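Local coordinates for DNA translocase coupling protein (Clostridium perfringens, PDB 6O1W) that probably binds ATP and DNA as an FtsK/SpoIIIE-family motor that couples plasmid DNA to the conjugative transfer machinery, at residues K38-I42 with D334-F338; N68-S73 with I85-G90; A92-L98 with G115-S119. All coordinates share one frame; numbering follows the deposited sequence.

Contact 1: K38-I42 with D334-F338; sequences KGTRI and DTVQF. With BGC (beta-D-glucopyranose), chain D.
With CG anti to the backbone N (chi1 -177°) and the chain extended beyond it (chi2 177°), the Gln337 side chain leaves strand 334-340 straight for Thr40 and Ile42. Its CB lies 3.6 Å from Thr40 O, and the Gln337 side chain crosses that of Ile42 at about a right angle. At Thr40, OG1 sits between the backbone N and the carbonyl carbon (chi1 72°), where it accepts a weak bond from Ile42 N inside the turn; CG2 is left to face Thr335 O. The backbones come nearest at Gly39, whose lack of a side chain lets them close to 4.4 Å between its CA and that of Val336. Two CA-H...O contacts run in opposite senses here: Gly39 CA reaches Thr335 O at 3.3 Å, and Val336 CA reaches Gly39 O at 3.4 Å. Val336 CB also rests 3.6 Å from Gly39 O, while the Val336 side chain touches Ile122 and a second bound glucose. Beyond the turn, Ile42 O accepts a hydrogen bond of 2.7 Å from O6 of the glucose, which Asp37 and Glu44 grip as well. Asp37 OD1 holds Thr40 N from within the loop, and the strand pairs with 326-331. The loop therefore meets the strand through close-fitting carbonyls and C-H groups and does not extend the sheet.

Contact 2: N68-S73 with I85-G90; sequences NISIIS and IKSMAG. With BGC (beta-D-glucopyranose), chain D.
Lys86 O accepts from both Ile72 N, at 2.8 Å, and Ser73 N, a weak bond at 3.3 Å: a classic beta bulge in the antiparallel hairpin of strands 69-76 and 82-89. The Lys86 side chain is coiled, each torsion from chi1 (-65°) to chi4 turning the same way. Its CB and CG pass Ser73 OG, CG at 3.5 Å; CD then heads for the bound glucose, CE comes within 3.5 Å of the sugar O1, and NZ stands near the same oxygen with Asp319 as a long, weak ion partner. Only the outer part of the arm, from CD on, meets the sugar, and Lys86 is part of its pocket. Beyond the bulge the ladder is regular. Ser70 and Met88 form a hydrogen-bonded pair, with Ser70 N to Met88 O at 2.8 Å nearly straight (173°), and Gly90 N closes the end on Asn68 O from above the carbonyl plane. On the face that carries Ile71 and Ser87, Ile71 CG1 packs on Ile85 CG2 at 4.0 Å, with Leu63 of helix 60-67 against Ile71. On the Lys86 side, Ile72 CD1 reaches CG of the selenomethionine Met88, which leans on Ile42 and Phe118. Ser87 OG, set between backbone N and carbonyl carbon by a chi1 of 59°, is buried without a polar partner, and Ile69 CD1 lies 3.9 Å from it.

Contact 3: A92-L98 with G115-S119; sequences AKIPKYL and GQTFS
Phe118, Gln116 and Ile94 bury the most surface where the loop 92-98 runs back along the end of strand 111-116 and the turn after it, the two segments heading in nearly opposite directions. Ile94 CG2 sits over one face of the Phe118 ring, 4.2 Å from its centroid and 27° off the normal, a CH-pi contact. The same methyl wedges against the backbone, 3.4 Å from Thr117 C. With CG1 between the backbone N and the carbonyl carbon (chi1 51°), the longer branch of Ile94 also reaches the ring, its CD1 touching CE1 and CZ. Ala92 packs against the same ring through CB, 3.8 Å from CE1, while Ala92 O lies at the ring edge, in its plane. Gln116 stretches out (chi2 177°) and crosses both Pro95 and Leu98 at about a right angle. Pro95 lays CG and CD over one face of the amide, CG 3.6 Å from OE1, and the two methyls of Leu98 divide between the ends of Gln116: CD2 meets its N and CB, CD1 nears OE1. Two waters link the polar atoms of the two segments. One donates to Lys93 O and Thr117 O and accepts from Gln116 NE2, the last at 2.7 Å, so the amide turns its NE2 to the water. A second water bridges Lys93 O at 2.7 Å to Phe118 O at 3.1 Å, giving the Lys93 carbonyl two donors. The loop is thereby laid near one edge of the mixed sheet of the FtsK/SpoIIIE-family, probably ATP-binding, domain: Leu98 pairs through its backbone with Tyr342, Ile94 touches Gln337, Pro95 O takes a bond from Arg326, and strand 111-116 runs between strands 121-125 and 334-340.

How the contacts relate
From the N terminus, the loop 38-42 between the first two strands opens contact 1, which closes only at 334-338, almost 300 residues on. Contacts 2 and 3 both nest inside that loop and follow in series: 68-73 meets 85-90 in a short hairpin, then 92-98 leaves the small antiparallel sheet and meets 115-119 beside the large mixed sheet. Contact 2 lies within the small sheet, contact 3 lays the connecting chain on the large one, and contact 1 joins the two. The contacts touch one another where the sheets approach: Met88 of contact 2 touches Gln337 and Phe118, and Thr117 OG1 probably bonds Gln337 O at 2.7 Å.

Contact 1: K38-I42 with D334-F338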
ATOM      1  N   LYS A  38       3.864 -15.383   9.125  1.00 38.26           N
ATOM      2  CA  LYS A  38       3.182 -16.111   8.048  1.00 40.08           C
ATOM      3  C   LYS A  38       2.738 -15.248   6.859  1.00 44.53           C
ATOM      4  O   LYS A  38       2.742 -15.735   5.737  1.00 47.10           O
ATOM      5  CB  LYS A  38       1.989 -16.899   8.621  1.00 44.30           C
ATOM      6  CG  LYS A  38       1.635 -18.181   7.871  1.00 70.40           C
ATOM      7  CD  LYS A  38       0.206 -18.609   8.232  1.00 84.80           C
ATOM      8  CE  LYS A  38      -0.141 -20.011   7.817  1.00 95.91           C
ATOM      9  NZ  LYS A  38      -1.498 -20.401   8.302  1.00106.11           N
ATOM     10  N   GLY A  39       2.356 -14.003   7.104  1.00 39.35           N
ATOM     11  CA  GLY A  39       1.940 -13.090   6.041  1.00 37.60           C
ATOM     12  C   GLY A  39       3.106 -12.445   5.310  1.00 37.58           C
ATOM     13  O   GLY A  39       3.133 -12.439   4.080  1.00 35.71           O
ATOM     14  N   THR A  40       4.087 -11.907   6.054  1.00 33.56           N
ATOM     15  CA  THR A  40       5.254 -11.233   5.458  1.00 32.97           C
ATOM     16  C   THR A  40       6.358 -12.181   5.035  1.00 37.63           C
ATOM     17  O   THR A  40       7.194 -11.799   4.222  1.00 38.57           O
ATOM     18  CB  THR A  40       5.821 -10.146   6.378  1.00 37.35           C
ATOM     19  OG1 THR A  40       6.472 -10.770   7.494  1.00 34.64           O
ATOM     20  CG2 THR A  40       4.755  -9.163   6.874  1.00 36.01           C
ATOM     21  N   ARG A  41       6.403 -13.388   5.627  1.00 35.21           N
ATOM     22  CA  ARG A  41       7.421 -14.427   5.403  1.00 35.23           C
ATOM     23  C   ARG A  41       8.811 -13.961   5.904  1.00 39.60           C
ATOM     24  O   ARG A  41       9.852 -14.405   5.416  1.00 39.43           O
ATOM     25  CB  ARG A  41       7.430 -14.947   3.950  1.00 34.76           C
ATOM     26  CG  ARG A  41       6.126 -15.647   3.563  1.00 36.76           C
ATOM     27  CD  ARG A  41       6.295 -17.146   3.394  1.00 48.86           C
ATOM     28  NE  ARG A  41       5.849 -17.578   2.066  1.00 67.77           N
ATOM     29  CZ  ARG A  41       6.549 -18.358   1.243  1.00 77.72           C
ATOM     30  NH1 ARG A  41       7.736 -18.830   1.610  1.00 57.12           N
ATOM     31  NH2 ARG A  41       6.060 -18.681   0.051  1.00 64.21           N
ATOM     32  N   ILE A  42       8.806 -13.081   6.911  1.00 35.88           N
ATOM     33  CA  ILE A  42      10.026 -12.578   7.547  1.00 35.53           C
ATOM     34  C   ILE A  42      10.105 -13.336   8.873  1.00 39.46           C
ATOM     35  O   ILE A  42       9.111 -13.363   9.612  1.00 38.39           O
ATOM     36  CB  ILE A  42      10.004 -11.037   7.782  1.00 37.38           C
ATOM     37  CG1 ILE A  42       9.882 -10.263   6.457  1.00 37.32           C
ATOM     38  CG2 ILE A  42      11.258 -10.584   8.572  1.00 37.76           C
ATOM     39  CD1 ILE A  42       9.378  -8.756   6.647  1.00 34.58           C
ATOM     40  N   ASP A 334      -5.326  -9.757   7.651  1.00 39.36           N
ATOM     41  CA  ASP A 334      -3.988 -10.243   7.225  1.00 39.51           C
ATOM     42  C   ASP A 334      -3.113  -9.168   6.558  1.00 40.93           C
ATOM     43  O   ASP A 334      -3.620  -8.325   5.818  1.00 41.11           O
ATOM     44  CB  ASP A 334      -4.106 -11.485   6.307  1.00 42.33           C
ATOM     45  CG  ASP A 334      -2.833 -12.334   6.146  1.00 55.84           C
ATOM     46  OD1 ASP A 334      -1.926 -12.249   7.027  1.00 55.40           O
ATOM     47  OD2 ASP A 334      -2.750 -13.091   5.157  1.00 63.12           O
ATOM     48  N   THR A 335      -1.804  -9.210   6.832  1.00 36.12           N
ATOM     49  CA  THR A 335      -0.805  -8.285   6.278  1.00 35.76           C
ATOM     50  C   THR A 335       0.201  -9.103   5.492  1.00 38.40           C
ATOM     51  O   THR A 335       0.865  -9.948   6.071  1.00 38.90           O
ATOM     52  CB  THR A 335      -0.103  -7.447   7.391  1.00 37.10           C
ATOM     53  OG1 THR A 335      -1.072  -6.756   8.166  1.00 30.65           O
ATOM     54  CG2 THR A 335       0.894  -6.425   6.821  1.00 31.80           C
ATOM     55  N   VAL A 336       0.314  -8.869   4.188  1.00 34.43           N
ATOM     56  CA  VAL A 336       1.266  -9.630   3.365  1.00 33.89           C
ATOM     57  C   VAL A 336       2.292  -8.713   2.706  1.00 35.11           C
ATOM     58  O   VAL A 336       1.994  -7.552   2.421  1.00 35.04           O
ATOM     59  CB  VAL A 336       0.589 -10.597   2.331  1.00 37.36           C
ATOM     60  CG1 VAL A 336      -0.450 -11.504   2.997  1.00 36.39           C
ATOM     61  CG2 VAL A 336      -0.021  -9.839   1.162  1.00 37.16           C
ATOM     62  N   GLN A 337       3.477  -9.246   2.425  1.00 28.19           N
ATOM     63  CA  GLN A 337       4.524  -8.499   1.753  1.00 28.03           C
ATOM     64  C   GLN A 337       4.346  -8.699   0.235  1.00 32.58           C
ATOM     65  O   GLN A 337       4.005  -9.790  -0.212  1.00 33.16           O
ATOM     66  CB  GLN A 337       5.923  -9.013   2.243  1.00 29.34           C
ATOM     67  CG  GLN A 337       7.098  -8.258   1.655  1.00 36.04           C
ATOM     68  CD  GLN A 337       8.482  -8.653   2.147  1.00 44.16           C
ATOM     69  OE1 GLN A 337       8.726  -9.573   2.949  1.00 33.48           O
ATOM     70  NE2 GLN A 337       9.437  -7.946   1.651  1.00 34.79           N
ATOM     71  N   PHE A 338       4.555  -7.643  -0.553  1.00 29.37           N
ATOM     72  CA  PHE A 338       4.486  -7.736  -2.007  1.00 27.92           C
ATOM     73  C   PHE A 338       5.378  -6.680  -2.637  1.00 31.79           C
ATOM     74  O   PHE A 338       5.665  -5.663  -1.985  1.00 30.39           O
ATOM     75  CB  PHE A 338       3.022  -7.564  -2.531  1.00 28.37           C
ATOM     76  CG  PHE A 338       2.519  -6.144  -2.650  1.00 28.09           C
ATOM     77  CD1 PHE A 338       2.080  -5.448  -1.527  1.00 29.97           C
ATOM     78  CD2 PHE A 338       2.442  -5.516  -3.892  1.00 29.09           C
ATOM     79  CE1 PHE A 338       1.568  -4.147  -1.642  1.00 29.28           C
ATOM     80  CE2 PHE A 338       1.947  -4.213  -4.005  1.00 31.33           C
ATOM     81  CZ  PHE A 338       1.532  -3.527  -2.875  1.00 28.26           C
TER
HETATM   82  C2  BGC D 502       8.746  -8.491  14.656  1.00 53.63           C
HETATM   83  C3  BGC D 502       7.314  -8.947  14.386  1.00 52.14           C
HETATM   84  C4  BGC D 502       7.297 -10.199  13.514  1.00 52.83           C
HETATM   85  C5  BGC D 502       8.210 -11.272  14.106  1.00 51.38           C
HETATM   86  C6  BGC D 502       8.365 -12.486  13.219  1.00 49.05           C
HETATM   87  C1  BGC D 502       9.590  -9.643  15.190  1.00 54.67           C
HETATM   88  O1  BGC D 502      10.904  -9.213  15.294  1.00 55.92           O
HETATM   89  O2  BGC D 502       8.779  -7.432  15.607  1.00 57.08           O
HETATM   90  O3  BGC D 502       6.597  -7.905  13.729  1.00 49.75           O
HETATM   91  O4  BGC D 502       5.970 -10.702  13.361  1.00 53.49           O
HETATM   92  O5  BGC D 502       9.529 -10.738  14.283  1.00 52.79           O
HETATM   93  O6  BGC D 502       9.077 -12.172  12.026  1.00 47.04           O

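Contact 2: N68-S73 with I85-G90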
ATOM      1  N   ASN A  68      20.713 -20.755   3.510  1.00 33.02           N
ATOM      2  CA  ASN A  68      19.798 -20.435   2.405  1.00 32.28           C
ATOM      3  C   ASN A  68      18.761 -19.374   2.814  1.00 36.53           C
ATOM      4  O   ASN A  68      17.547 -19.616   2.760  1.00 37.76           O
ATOM      5  CB  ASN A  68      19.135 -21.686   1.771  1.00 33.20           C
ATOM      6  CG  ASN A  68      18.404 -21.346   0.495  1.00 46.84           C
ATOM      7  OD1 ASN A  68      18.770 -20.412  -0.240  1.00 38.97           O
ATOM      8  ND2 ASN A  68      17.315 -22.047   0.236  1.00 43.16           N
ATOM      9  N   ILE A  69      19.235 -18.213   3.274  1.00 30.92           N
ATOM     10  CA  ILE A  69      18.337 -17.129   3.691  1.00 29.49           C
ATOM     11  C   ILE A  69      18.874 -15.803   3.154  1.00 33.17           C
ATOM     12  O   ILE A  69      20.047 -15.716   2.833  1.00 31.43           O
ATOM     13  CB  ILE A  69      18.168 -17.056   5.252  1.00 31.27           C
ATOM     14  CG1 ILE A  69      19.521 -16.769   5.973  1.00 29.88           C
ATOM     15  CG2 ILE A  69      17.439 -18.311   5.836  1.00 31.81           C
ATOM     16  CD1 ILE A  69      19.533 -16.818   7.621  1.00 29.54           C
ATOM     17  N   SER A  70      18.021 -14.788   3.079  1.00 28.46           N
ATOM     18  CA  SER A  70      18.389 -13.410   2.802  1.00 27.86           C
ATOM     19  C   SER A  70      18.336 -12.740   4.173  1.00 32.59           C
ATOM     20  O   SER A  70      17.294 -12.732   4.811  1.00 33.32           O
ATOM     21  CB  SER A  70      17.367 -12.748   1.896  1.00 27.95           C
ATOM     22  OG  SER A  70      17.460 -13.316   0.605  1.00 34.18           O
ATOM     23  N   ILE A  71      19.446 -12.214   4.632  1.00 27.75           N
ATOM     24  CA  ILE A  71      19.495 -11.583   5.931  1.00 27.42           C
ATOM     25  C   ILE A  71      19.137 -10.109   5.785  1.00 33.25           C
ATOM     26  O   ILE A  71      19.814  -9.399   5.066  1.00 32.91           O
ATOM     27  CB  ILE A  71      20.874 -11.823   6.617  1.00 29.13           C
ATOM     28  CG1 ILE A  71      21.010 -13.326   7.025  1.00 29.07           C
ATOM     29  CG2 ILE A  71      21.059 -10.874   7.828  1.00 28.06           C
ATOM     30  CD1 ILE A  71      22.486 -13.820   7.467  1.00 29.86           C
ATOM     31  N   ILE A  72      18.078  -9.656   6.480  1.00 31.45           N
ATOM     32  CA  ILE A  72      17.665  -8.264   6.461  1.00 31.72           C
ATOM     33  C   ILE A  72      18.565  -7.514   7.431  1.00 35.84           C
ATOM     34  O   ILE A  72      19.082  -6.468   7.064  1.00 35.92           O
ATOM     35  CB  ILE A  72      16.159  -8.102   6.787  1.00 34.46           C
ATOM     36  CG1 ILE A  72      15.293  -8.746   5.686  1.00 34.63           C
ATOM     37  CG2 ILE A  72      15.800  -6.620   6.999  1.00 34.80           C
ATOM     38  CD1 ILE A  72      13.761  -9.063   6.122  1.00 40.67           C
ATOM     39  N   SER A  73      18.733  -8.042   8.671  1.00 31.49           N
ATOM     40  CA  SER A  73      19.575  -7.437   9.705  1.00 32.03           C
ATOM     41  C   SER A  73      20.008  -8.461  10.743  1.00 37.69           C
ATOM     42  O   SER A  73      19.395  -9.525  10.877  1.00 35.21           O
ATOM     43  CB  SER A  73      18.834  -6.308  10.433  1.00 33.45           C
ATOM     44  OG  SER A  73      17.718  -6.800  11.164  1.00 33.99           O
ATOM     45  N   ILE A  85      18.499 -12.337  14.290  1.00 30.15           N
ATOM     46  CA  ILE A  85      18.607 -12.196  12.844  1.00 29.02           C
ATOM     47  C   ILE A  85      17.198 -12.046  12.288  1.00 33.51           C
ATOM     48  O   ILE A  85      16.313 -12.838  12.648  1.00 32.67           O
ATOM     49  CB  ILE A  85      19.312 -13.438  12.228  1.00 32.16           C
ATOM     50  CG1 ILE A  85      20.692 -13.709  12.880  1.00 33.27           C
ATOM     51  CG2 ILE A  85      19.423 -13.337  10.677  1.00 33.98           C
ATOM     52  CD1 ILE A  85      21.298 -15.059  12.532  1.00 38.90           C
ATOM     53  N   LYS A  86      16.989 -11.023  11.427  1.00 28.25           N
ATOM     54  CA  LYS A  86      15.754 -10.837  10.696  1.00 28.38           C
ATOM     55  C   LYS A  86      16.076 -11.340   9.301  1.00 31.55           C
ATOM     56  O   LYS A  86      17.069 -10.919   8.705  1.00 30.45           O
ATOM     57  CB  LYS A  86      15.304  -9.353  10.708  1.00 31.40           C
ATOM     58  CG  LYS A  86      14.936  -8.778  12.103  1.00 37.06           C
ATOM     59  CD  LYS A  86      13.936  -9.619  12.962  1.00 38.04           C
ATOM     60  CE  LYS A  86      12.610  -9.954  12.300  1.00 41.62           C
ATOM     61  NZ  LYS A  86      11.894  -8.750  11.839  1.00 43.83           N
ATOM     62  N   SER A  87      15.346 -12.343   8.833  1.00 30.08           N
ATOM     63  CA  SER A  87      15.651 -12.942   7.524  1.00 30.83           C
ATOM     64  C   SER A  87      14.431 -13.425   6.774  1.00 36.73           C
ATOM     65  O   SER A  87      13.356 -13.497   7.350  1.00 37.93           O
ATOM     66  CB  SER A  87      16.628 -14.111   7.679  1.00 32.76           C
ATOM     67  OG  SER A  87      16.095 -15.122   8.518  1.00 41.46           O
HETATM   68  N   MSE A  88      14.628 -13.825   5.516  1.00 33.43           N
HETATM   69  CA  MSE A  88      13.617 -14.416   4.646  1.00 36.08           C
HETATM   70  C   MSE A  88      14.250 -15.631   4.005  1.00 40.58           C
HETATM   71  O   MSE A  88      15.386 -15.542   3.540  1.00 39.44           O
HETATM   72  CB  MSE A  88      13.180 -13.422   3.550  1.00 39.70           C
HETATM   73  CG  MSE A  88      12.245 -12.339   4.070  1.00 49.49           C
HETATM   74 SE   MSE A  88      11.760 -11.035   2.696  1.00 61.60          SE
HETATM   75  CE  MSE A  88      10.787 -12.217   1.460  1.00 58.08           C
ATOM     76  N   ALA A  89      13.538 -16.769   3.997  1.00 37.94           N
ATOM     77  CA  ALA A  89      14.011 -18.025   3.402  1.00 37.44           C
ATOM     78  C   ALA A  89      14.231 -17.822   1.901  1.00 42.92           C
ATOM     79  O   ALA A  89      13.469 -17.074   1.284  1.00 42.47           O
ATOM     80  CB  ALA A  89      12.964 -19.114   3.616  1.00 37.69           C
ATOM     81  N   GLY A  90      15.260 -18.466   1.334  1.00 40.30           N
ATOM     82  CA  GLY A  90      15.527 -18.426  -0.104  1.00 41.72           C
ATOM     83  C   GLY A  90      14.317 -18.865  -0.926  1.00 52.74           C
ATOM     84  O   GLY A  90      14.197 -18.481  -2.092  1.00 54.93           O
TER
HETATM   85  C2  BGC D 502       8.746  -8.491  14.656  1.00 53.63           C
HETATM   86  C3  BGC D 502       7.314  -8.947  14.386  1.00 52.14           C
HETATM   87  C4  BGC D 502       7.297 -10.199  13.514  1.00 52.83           C
HETATM   88  C5  BGC D 502       8.210 -11.272  14.106  1.00 51.38           C
HETATM   89  C6  BGC D 502       8.365 -12.486  13.219  1.00 49.05           C
HETATM   90  C1  BGC D 502       9.590  -9.643  15.190  1.00 54.67           C
HETATM   91  O1  BGC D 502      10.904  -9.213  15.294  1.00 55.92           O
HETATM   92  O2  BGC D 502       8.779  -7.432  15.607  1.00 57.08           O
HETATM   93  O3  BGC D 502       6.597  -7.905  13.729  1.00 49.75           O
HETATM   94  O4  BGC D 502       5.970 -10.702  13.361  1.00 53.49           O
HETATM   95  O5  BGC D 502       9.529 -10.738  14.283  1.00 52.79           O
HETATM   96  O6  BGC D 502       9.077 -12.172  12.026  1.00 47.04           O

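Contact 3: A92-L98 with G115-S119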
ATOM      1  N   ALA A  92      11.129 -17.979  -0.169  1.00 48.42           N
ATOM      2  CA  ALA A  92      10.170 -16.866  -0.131  1.00 47.30           C
ATOM      3  C   ALA A  92      10.628 -15.815  -1.150  1.00 46.94           C
ATOM      4  O   ALA A  92      11.215 -14.787  -0.795  1.00 44.95           O
ATOM      5  CB  ALA A  92      10.078 -16.280   1.281  1.00 48.03           C
ATOM      6  N   LYS A  93      10.371 -16.110  -2.434  1.00 43.25           N
ATOM      7  CA  LYS A  93      10.810 -15.295  -3.549  1.00 44.19           C
ATOM      8  C   LYS A  93       9.738 -14.325  -4.077  1.00 48.08           C
ATOM      9  O   LYS A  93       8.584 -14.703  -4.297  1.00 48.10           O
ATOM     10  CB  LYS A  93      11.363 -16.188  -4.668  1.00 48.34           C
ATOM     11  CG  LYS A  93      12.270 -15.461  -5.661  1.00 75.17           C
ATOM     12  CD  LYS A  93      13.765 -15.705  -5.396  1.00 91.57           C
ATOM     13  CE  LYS A  93      14.642 -14.852  -6.291  1.00100.30           C
ATOM     14  NZ  LYS A  93      16.089 -15.095  -6.062  1.00104.31           N
ATOM     15  N   ILE A  94      10.135 -13.060  -4.226  1.00 43.22           N
ATOM     16  CA  ILE A  94       9.342 -11.965  -4.792  1.00 43.28           C
ATOM     17  C   ILE A  94      10.328 -11.079  -5.546  1.00 43.60           C
ATOM     18  O   ILE A  94      11.456 -10.942  -5.078  1.00 42.31           O
ATOM     19  CB  ILE A  94       8.427 -11.158  -3.793  1.00 47.19           C
ATOM     20  CG1 ILE A  94       9.165 -10.661  -2.549  1.00 47.85           C
ATOM     21  CG2 ILE A  94       7.190 -11.950  -3.402  1.00 50.24           C
ATOM     22  CD1 ILE A  94       8.247  -9.943  -1.566  1.00 55.64           C
ATOM     23  N   PRO A  95       9.947 -10.444  -6.676  1.00 39.80           N
ATOM     24  CA  PRO A  95      10.910  -9.609  -7.401  1.00 38.98           C
ATOM     25  C   PRO A  95      11.372  -8.384  -6.633  1.00 42.91           C
ATOM     26  O   PRO A  95      10.717  -7.958  -5.682  1.00 42.13           O
ATOM     27  CB  PRO A  95      10.152  -9.222  -8.680  1.00 40.58           C
ATOM     28  CG  PRO A  95       9.024 -10.182  -8.789  1.00 44.92           C
ATOM     29  CD  PRO A  95       8.650 -10.488  -7.382  1.00 41.09           C
ATOM     30  N   LYS A  96      12.512  -7.818  -7.049  1.00 40.53           N
ATOM     31  CA  LYS A  96      13.072  -6.604  -6.435  1.00 41.17           C
ATOM     32  C   LYS A  96      12.823  -5.417  -7.384  1.00 46.45           C
ATOM     33  O   LYS A  96      13.140  -4.265  -7.068  1.00 46.89           O
ATOM     34  CB  LYS A  96      14.571  -6.782  -6.133  1.00 43.19           C
ATOM     35  CG  LYS A  96      14.867  -7.870  -5.113  1.00 54.68           C
ATOM     36  CD  LYS A  96      16.298  -7.747  -4.580  1.00 66.84           C
ATOM     37  CE  LYS A  96      16.532  -8.646  -3.385  1.00 82.94           C
ATOM     38  NZ  LYS A  96      17.795  -8.315  -2.674  1.00 93.30           N
ATOM     39  N   TYR A  97      12.267  -5.735  -8.565  1.00 43.02           N
ATOM     40  CA  TYR A  97      11.874  -4.807  -9.612  1.00 43.39           C
ATOM     41  C   TYR A  97      10.822  -5.491 -10.445  1.00 46.69           C
ATOM     42  O   TYR A  97      11.006  -6.627 -10.877  1.00 45.70           O
ATOM     43  CB  TYR A  97      13.065  -4.390 -10.488  1.00 45.56           C
ATOM     44  CG  TYR A  97      12.703  -3.397 -11.571  1.00 47.89           C
ATOM     45  CD1 TYR A  97      12.176  -2.146 -11.254  1.00 48.87           C
ATOM     46  CD2 TYR A  97      12.912  -3.696 -12.915  1.00 48.80           C
ATOM     47  CE1 TYR A  97      11.856  -1.225 -12.247  1.00 46.71           C
ATOM     48  CE2 TYR A  97      12.607  -2.777 -13.913  1.00 49.56           C
ATOM     49  CZ  TYR A  97      12.068  -1.548 -13.574  1.00 54.65           C
ATOM     50  OH  TYR A  97      11.779  -0.639 -14.564  1.00 56.94           O
ATOM     51  N   LEU A  98       9.696  -4.800 -10.655  1.00 43.17           N
ATOM     52  CA  LEU A  98       8.571  -5.358 -11.386  1.00 41.76           C
ATOM     53  C   LEU A  98       7.939  -4.237 -12.204  1.00 46.10           C
ATOM     54  O   LEU A  98       7.065  -3.514 -11.706  1.00 45.08           O
ATOM     55  CB  LEU A  98       7.586  -5.967 -10.372  1.00 40.66           C
ATOM     56  CG  LEU A  98       6.370  -6.666 -10.879  1.00 43.53           C
ATOM     57  CD1 LEU A  98       6.736  -8.003 -11.522  1.00 43.91           C
ATOM     58  CD2 LEU A  98       5.398  -6.860  -9.746  1.00 43.17           C
ATOM     59  N   GLY A 115       0.635  -5.474  -7.807  1.00 31.27           N
ATOM     60  CA  GLY A 115       1.963  -6.060  -7.826  1.00 31.72           C
ATOM     61  C   GLY A 115       2.005  -7.538  -7.511  1.00 36.52           C
ATOM     62  O   GLY A 115       0.979  -8.216  -7.557  1.00 34.67           O
ATOM     63  N   GLN A 116       3.200  -8.035  -7.160  1.00 34.22           N
ATOM     64  CA  GLN A 116       3.444  -9.460  -6.933  1.00 34.23           C
ATOM     65  C   GLN A 116       3.768  -9.849  -5.524  1.00 37.37           C
ATOM     66  O   GLN A 116       4.663  -9.263  -4.929  1.00 36.04           O
ATOM     67  CB  GLN A 116       4.602  -9.937  -7.838  1.00 35.64           C
ATOM     68  CG  GLN A 116       4.548 -11.431  -8.131  1.00 49.90           C
ATOM     69  CD  GLN A 116       5.637 -11.886  -9.065  1.00 54.09           C
ATOM     70  OE1 GLN A 116       5.874 -11.313 -10.126  1.00 44.07           O
ATOM     71  NE2 GLN A 116       6.302 -12.954  -8.699  1.00 47.55           N
ATOM     72  N   THR A 117       3.107 -10.918  -5.032  1.00 34.90           N
ATOM     73  CA  THR A 117       3.362 -11.510  -3.722  1.00 35.80           C
ATOM     74  C   THR A 117       4.020 -12.912  -3.943  1.00 41.90           C
ATOM     75  O   THR A 117       4.454 -13.196  -5.059  1.00 41.09           O
ATOM     76  CB  THR A 117       2.114 -11.455  -2.800  1.00 39.78           C
ATOM     77  OG1 THR A 117       2.533 -11.716  -1.453  1.00 37.10           O
ATOM     78  CG2 THR A 117       1.018 -12.438  -3.209  1.00 37.80           C
ATOM     79  N   PHE A 118       4.148 -13.736  -2.888  1.00 40.16           N
ATOM     80  CA  PHE A 118       4.800 -15.062  -2.941  1.00 40.10           C
ATOM     81  C   PHE A 118       4.097 -16.053  -3.869  1.00 48.69           C
ATOM     82  O   PHE A 118       4.765 -16.704  -4.667  1.00 48.56           O
ATOM     83  CB  PHE A 118       4.981 -15.655  -1.530  1.00 40.23           C
ATOM     84  CG  PHE A 118       5.675 -14.697  -0.592  1.00 39.50           C
ATOM     85  CD1 PHE A 118       7.049 -14.505  -0.662  1.00 40.35           C
ATOM     86  CD2 PHE A 118       4.945 -13.925   0.305  1.00 40.05           C
ATOM     87  CE1 PHE A 118       7.692 -13.583   0.179  1.00 40.14           C
ATOM     88  CE2 PHE A 118       5.584 -12.982   1.125  1.00 42.15           C
ATOM     89  CZ  PHE A 118       6.956 -12.829   1.065  1.00 39.00           C
ATOM     90  N   SER A 119       2.757 -16.150  -3.764  1.00 48.02           N
ATOM     91  CA  SER A 119       1.914 -17.004  -4.590  1.00 48.95           C
ATOM     92  C   SER A 119       0.927 -16.096  -5.312  1.00 53.70           C
ATOM     93  O   SER A 119      -0.092 -15.711  -4.728  1.00 55.39           O
ATOM     94  CB  SER A 119       1.151 -18.010  -3.728  1.00 53.40           C
ATOM     95  OG  SER A 119       2.014 -18.833  -2.964  1.00 66.43           O
TER
HETATM   96  O   HOH W   1       6.844 -14.185  -6.306  1.00 53.26           O
HETATM   97  O   HOH W   2       7.747 -17.290  -4.244  1.00 56.67           O